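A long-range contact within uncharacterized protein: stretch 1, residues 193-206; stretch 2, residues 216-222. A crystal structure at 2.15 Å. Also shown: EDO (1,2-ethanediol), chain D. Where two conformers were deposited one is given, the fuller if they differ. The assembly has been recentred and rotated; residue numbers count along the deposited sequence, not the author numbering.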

# COMPACT_ATOMS: atom_id res chain seq x y z
N PHE A 193 4.08 -38.30 -6.75
CA PHE A 193 2.97 -38.01 -7.62
C PHE A 193 2.47 -36.61 -7.32
O PHE A 193 2.02 -36.31 -6.19
CB PHE A 193 1.86 -39.05 -7.44
CG PHE A 193 2.27 -40.42 -7.87
CD1 PHE A 193 3.11 -41.17 -7.07
CD2 PHE A 193 1.84 -40.94 -9.07
CE1 PHE A 193 3.53 -42.43 -7.46
CE2 PHE A 193 2.24 -42.19 -9.46
CZ PHE A 193 3.09 -42.95 -8.64
N GLY A 194 2.53 -35.75 -8.33
CA GLY A 194 2.10 -34.37 -8.21
C GLY A 194 0.76 -34.15 -8.84
O GLY A 194 0.53 -34.53 -9.98
N VAL A 195 -0.13 -33.49 -8.09
CA VAL A 195 -1.45 -33.15 -8.59
C VAL A 195 -1.56 -31.66 -8.74
O VAL A 195 -1.41 -30.94 -7.76
CB VAL A 195 -2.56 -33.64 -7.61
CG1 VAL A 195 -3.95 -33.26 -8.11
CG2 VAL A 195 -2.48 -35.15 -7.39
N ASP A 196 -1.83 -31.19 -9.95
CA ASP A 196 -2.17 -29.77 -10.17
C ASP A 196 -2.79 -29.63 -11.55
O ASP A 196 -2.95 -30.62 -12.26
CB ASP A 196 -0.93 -28.86 -10.04
CG ASP A 196 -1.25 -27.50 -9.42
OD1 ASP A 196 -2.24 -26.86 -9.84
OD2 ASP A 196 -0.50 -27.06 -8.52
N TRP A 197 -3.13 -28.41 -11.93
CA TRP A 197 -3.55 -28.17 -13.31
C TRP A 197 -2.38 -28.45 -14.25
O TRP A 197 -1.22 -28.28 -13.90
CB TRP A 197 -4.05 -26.74 -13.48
CG TRP A 197 -5.11 -26.34 -12.50
CD1 TRP A 197 -4.99 -25.39 -11.52
CD2 TRP A 197 -6.44 -26.85 -12.40
NE1 TRP A 197 -6.16 -25.29 -10.81
CE2 TRP A 197 -7.07 -26.18 -11.33
CE3 TRP A 197 -7.17 -27.81 -13.12
CZ2 TRP A 197 -8.40 -26.43 -10.97
CZ3 TRP A 197 -8.48 -28.07 -12.75
CH2 TRP A 197 -9.09 -27.38 -11.68
N ALA A 198 -2.69 -28.91 -15.46
CA ALA A 198 -1.66 -29.35 -16.39
C ALA A 198 -0.58 -28.29 -16.65
O ALA A 198 0.60 -28.62 -16.69
CB ALA A 198 -2.28 -29.82 -17.73
N SER A 199 -0.97 -27.05 -16.87
CA SER A 199 0.00 -26.00 -17.17
C SER A 199 0.92 -25.69 -15.99
O SER A 199 2.04 -25.22 -16.17
CB SER A 199 -0.71 -24.74 -17.61
OG SER A 199 -1.54 -24.22 -16.57
N VAL A 200 0.46 -25.99 -14.77
CA VAL A 200 1.28 -25.77 -13.57
C VAL A 200 2.28 -26.89 -13.41
O VAL A 200 3.44 -26.64 -13.11
CB VAL A 200 0.41 -25.62 -12.30
CG1 VAL A 200 1.30 -25.48 -11.05
CG2 VAL A 200 -0.56 -24.42 -12.46
N LEU A 201 1.84 -28.12 -13.61
CA LEU A 201 2.73 -29.29 -13.57
C LEU A 201 3.88 -29.25 -14.57
O LEU A 201 4.88 -29.95 -14.37
CB LEU A 201 1.93 -30.58 -13.78
CG LEU A 201 0.96 -30.95 -12.67
CD1 LEU A 201 0.01 -32.03 -13.19
CD2 LEU A 201 1.72 -31.40 -11.42
N GLU A 202 3.75 -28.47 -15.63
CA GLU A 202 4.88 -28.26 -16.53
C GLU A 202 6.05 -27.64 -15.77
O GLU A 202 7.20 -28.05 -15.97
CB GLU A 202 4.47 -27.41 -17.73
CG GLU A 202 3.54 -28.14 -18.70
CD GLU A 202 4.12 -29.47 -19.18
OE1 GLU A 202 5.34 -29.54 -19.50
OE2 GLU A 202 3.36 -30.45 -19.21
N VAL A 203 5.76 -26.70 -14.86
CA VAL A 203 6.81 -26.11 -14.00
C VAL A 203 7.42 -27.16 -13.05
O VAL A 203 8.66 -27.28 -12.94
CB VAL A 203 6.28 -24.90 -13.18
CG1 VAL A 203 7.43 -24.25 -12.37
CG2 VAL A 203 5.57 -23.90 -14.09
N ALA A 204 6.54 -27.88 -12.35
CA ALA A 204 6.92 -28.95 -11.43
C ALA A 204 7.82 -29.98 -12.09
O ALA A 204 8.83 -30.42 -11.51
CB ALA A 204 5.65 -29.63 -10.84
N LYS A 205 7.45 -30.38 -13.30
CA LYS A 205 8.24 -31.36 -14.06
C LYS A 205 9.60 -30.80 -14.37
O LYS A 205 10.61 -31.48 -14.21
CB LYS A 205 7.54 -31.75 -15.37
CG LYS A 205 6.67 -32.99 -15.26
CD LYS A 205 5.45 -32.91 -16.18
CE LYS A 205 5.79 -33.02 -17.65
NZ LYS A 205 4.65 -32.51 -18.48
N GLU A 206 9.62 -29.56 -14.82
CA GLU A 206 10.87 -28.91 -15.14
C GLU A 206 11.76 -28.81 -13.91
O GLU A 206 12.97 -29.05 -14.00
CB GLU A 206 10.58 -27.52 -15.73
CG GLU A 206 11.82 -26.75 -16.26
CD GLU A 206 12.74 -27.58 -17.18
OE1 GLU A 206 12.29 -28.59 -17.81
OE2 GLU A 206 13.94 -27.20 -17.23
C1 EDO D . -6.13 -27.85 -8.04
O1 EDO D . -7.43 -28.42 -7.84
C2 EDO D . -5.37 -28.62 -9.11
O2 EDO D . -4.98 -29.93 -8.66
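Stretch 2 (216-222) RYHTIAG

Stretch 2 is largely a strand, with Tyr-217 to Thr-219 firmly in it, beside the strand that opens stretch 1. The two are parallel, with an angle of 29° between their directions (signed crossing angle -29°) and axes 4.5 Å apart at closest approach. Phe-193 pairs with His-218 and Gly-194 with Thr-219, at CA-CA distances of 4.7 and 4.8 Å. Three backbone hydrogen bonds join the two stretches: Gly-194 N to His-218 O (2.8 Å), Ile-220 N to Gly-194 O (2.9 Å) and Gly-222 N to Asp-196 O (2.9 Å).

Beyond the strand the chain of stretch 1 turns into a helix that comes back over stretch 2. The helix is nearly antiparallel to the strand, at 168°, with axes 8.5 Å apart. Stretch 2 therefore has one face under the helix.

On that face the key hollow is at Gly-194. The Tyr-217 side chain reaches into it, and its OH lies 3.8 Å from Gly-194 CA. An ideal CB on Gly-194 would fall 2.5 Å from this OH, a clash. From the helix side Ala-204 points toward stretch 2, and its CB meets Tyr-217 OH at 3.6 Å. Leu-201 is the bump that presses down next: its CD1 is 3.8 Å from Thr-219 CB and 3.6 Å from Ala-221 CA. Lys-205 lays its CD 3.6 Å from Thr-219 CG2.

The other face carries Phe-193, Val-195, His-218 and Ile-220. His-218 CD2 sits over a face of the Phe-193 ring, 3.6 Å from CZ. Val-195 CG2 packs 4.1 Å from Ile-220 CB.

At the far end, Gly-222 has phi/psi of 127/-172, which suits glycine. Its O lies over a face of the Trp-197 ring and accepts a hydrogen bond from ethanediol O2 (2.7 Å).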

# COMPACT_ATOMS: atom_id res chain seq x y z
N ARG A 216 11.40 -40.21 -11.07
CA ARG A 216 10.63 -40.58 -9.89
C ARG A 216 9.58 -39.55 -9.61
O ARG A 216 9.04 -39.48 -8.49
CB ARG A 216 11.56 -40.72 -8.68
CG ARG A 216 12.70 -41.68 -8.94
CD ARG A 216 13.38 -42.06 -7.67
NE ARG A 216 14.41 -41.11 -7.31
CZ ARG A 216 14.46 -40.44 -6.16
NH1 ARG A 216 13.53 -40.57 -5.23
NH2 ARG A 216 15.47 -39.61 -5.95
N TYR A 217 9.29 -38.75 -10.63
CA TYR A 217 8.31 -37.70 -10.56
C TYR A 217 7.20 -37.95 -11.56
O TYR A 217 7.44 -37.95 -12.75
CB TYR A 217 8.94 -36.31 -10.80
CG TYR A 217 8.05 -35.26 -10.24
CD1 TYR A 217 8.09 -34.94 -8.89
CD2 TYR A 217 7.07 -34.66 -11.03
CE1 TYR A 217 7.22 -34.01 -8.35
CE2 TYR A 217 6.20 -33.74 -10.49
CZ TYR A 217 6.28 -33.42 -9.16
OH TYR A 217 5.42 -32.50 -8.62
N HIS A 218 5.98 -38.15 -11.07
CA HIS A 218 4.84 -38.51 -11.91
C HIS A 218 3.73 -37.49 -11.73
O HIS A 218 3.61 -36.93 -10.67
CB HIS A 218 4.34 -39.92 -11.52
CG HIS A 218 5.46 -40.90 -11.31
ND1 HIS A 218 6.21 -41.40 -12.35
CD2 HIS A 218 5.97 -41.43 -10.18
CE1 HIS A 218 7.13 -42.22 -11.87
NE2 HIS A 218 7.00 -42.26 -10.55
N THR A 219 2.91 -37.26 -12.74
CA THR A 219 1.92 -36.21 -12.66
C THR A 219 0.50 -36.74 -12.85
O THR A 219 0.27 -37.68 -13.61
CB THR A 219 2.20 -35.04 -13.66
OG1 THR A 219 1.98 -35.48 -15.01
CG2 THR A 219 3.62 -34.52 -13.51
N ILE A 220 -0.44 -36.17 -12.11
CA ILE A 220 -1.86 -36.47 -12.24
C ILE A 220 -2.46 -35.12 -12.48
O ILE A 220 -2.65 -34.35 -11.53
CB ILE A 220 -2.43 -37.11 -10.96
CG1 ILE A 220 -1.70 -38.39 -10.61
CG2 ILE A 220 -3.89 -37.41 -11.13
CD1 ILE A 220 -2.03 -38.94 -9.29
N ALA A 221 -2.72 -34.79 -13.74
CA ALA A 221 -3.21 -33.47 -14.12
C ALA A 221 -4.71 -33.36 -13.85
O ALA A 221 -5.45 -34.31 -14.08
CB ALA A 221 -2.91 -33.19 -15.57
N GLY A 222 -5.13 -32.19 -13.38
CA GLY A 222 -6.53 -31.90 -13.09
C GLY A 222 -6.76 -31.36 -11.69
O GLY A 222 -5.83 -31.05 -10.96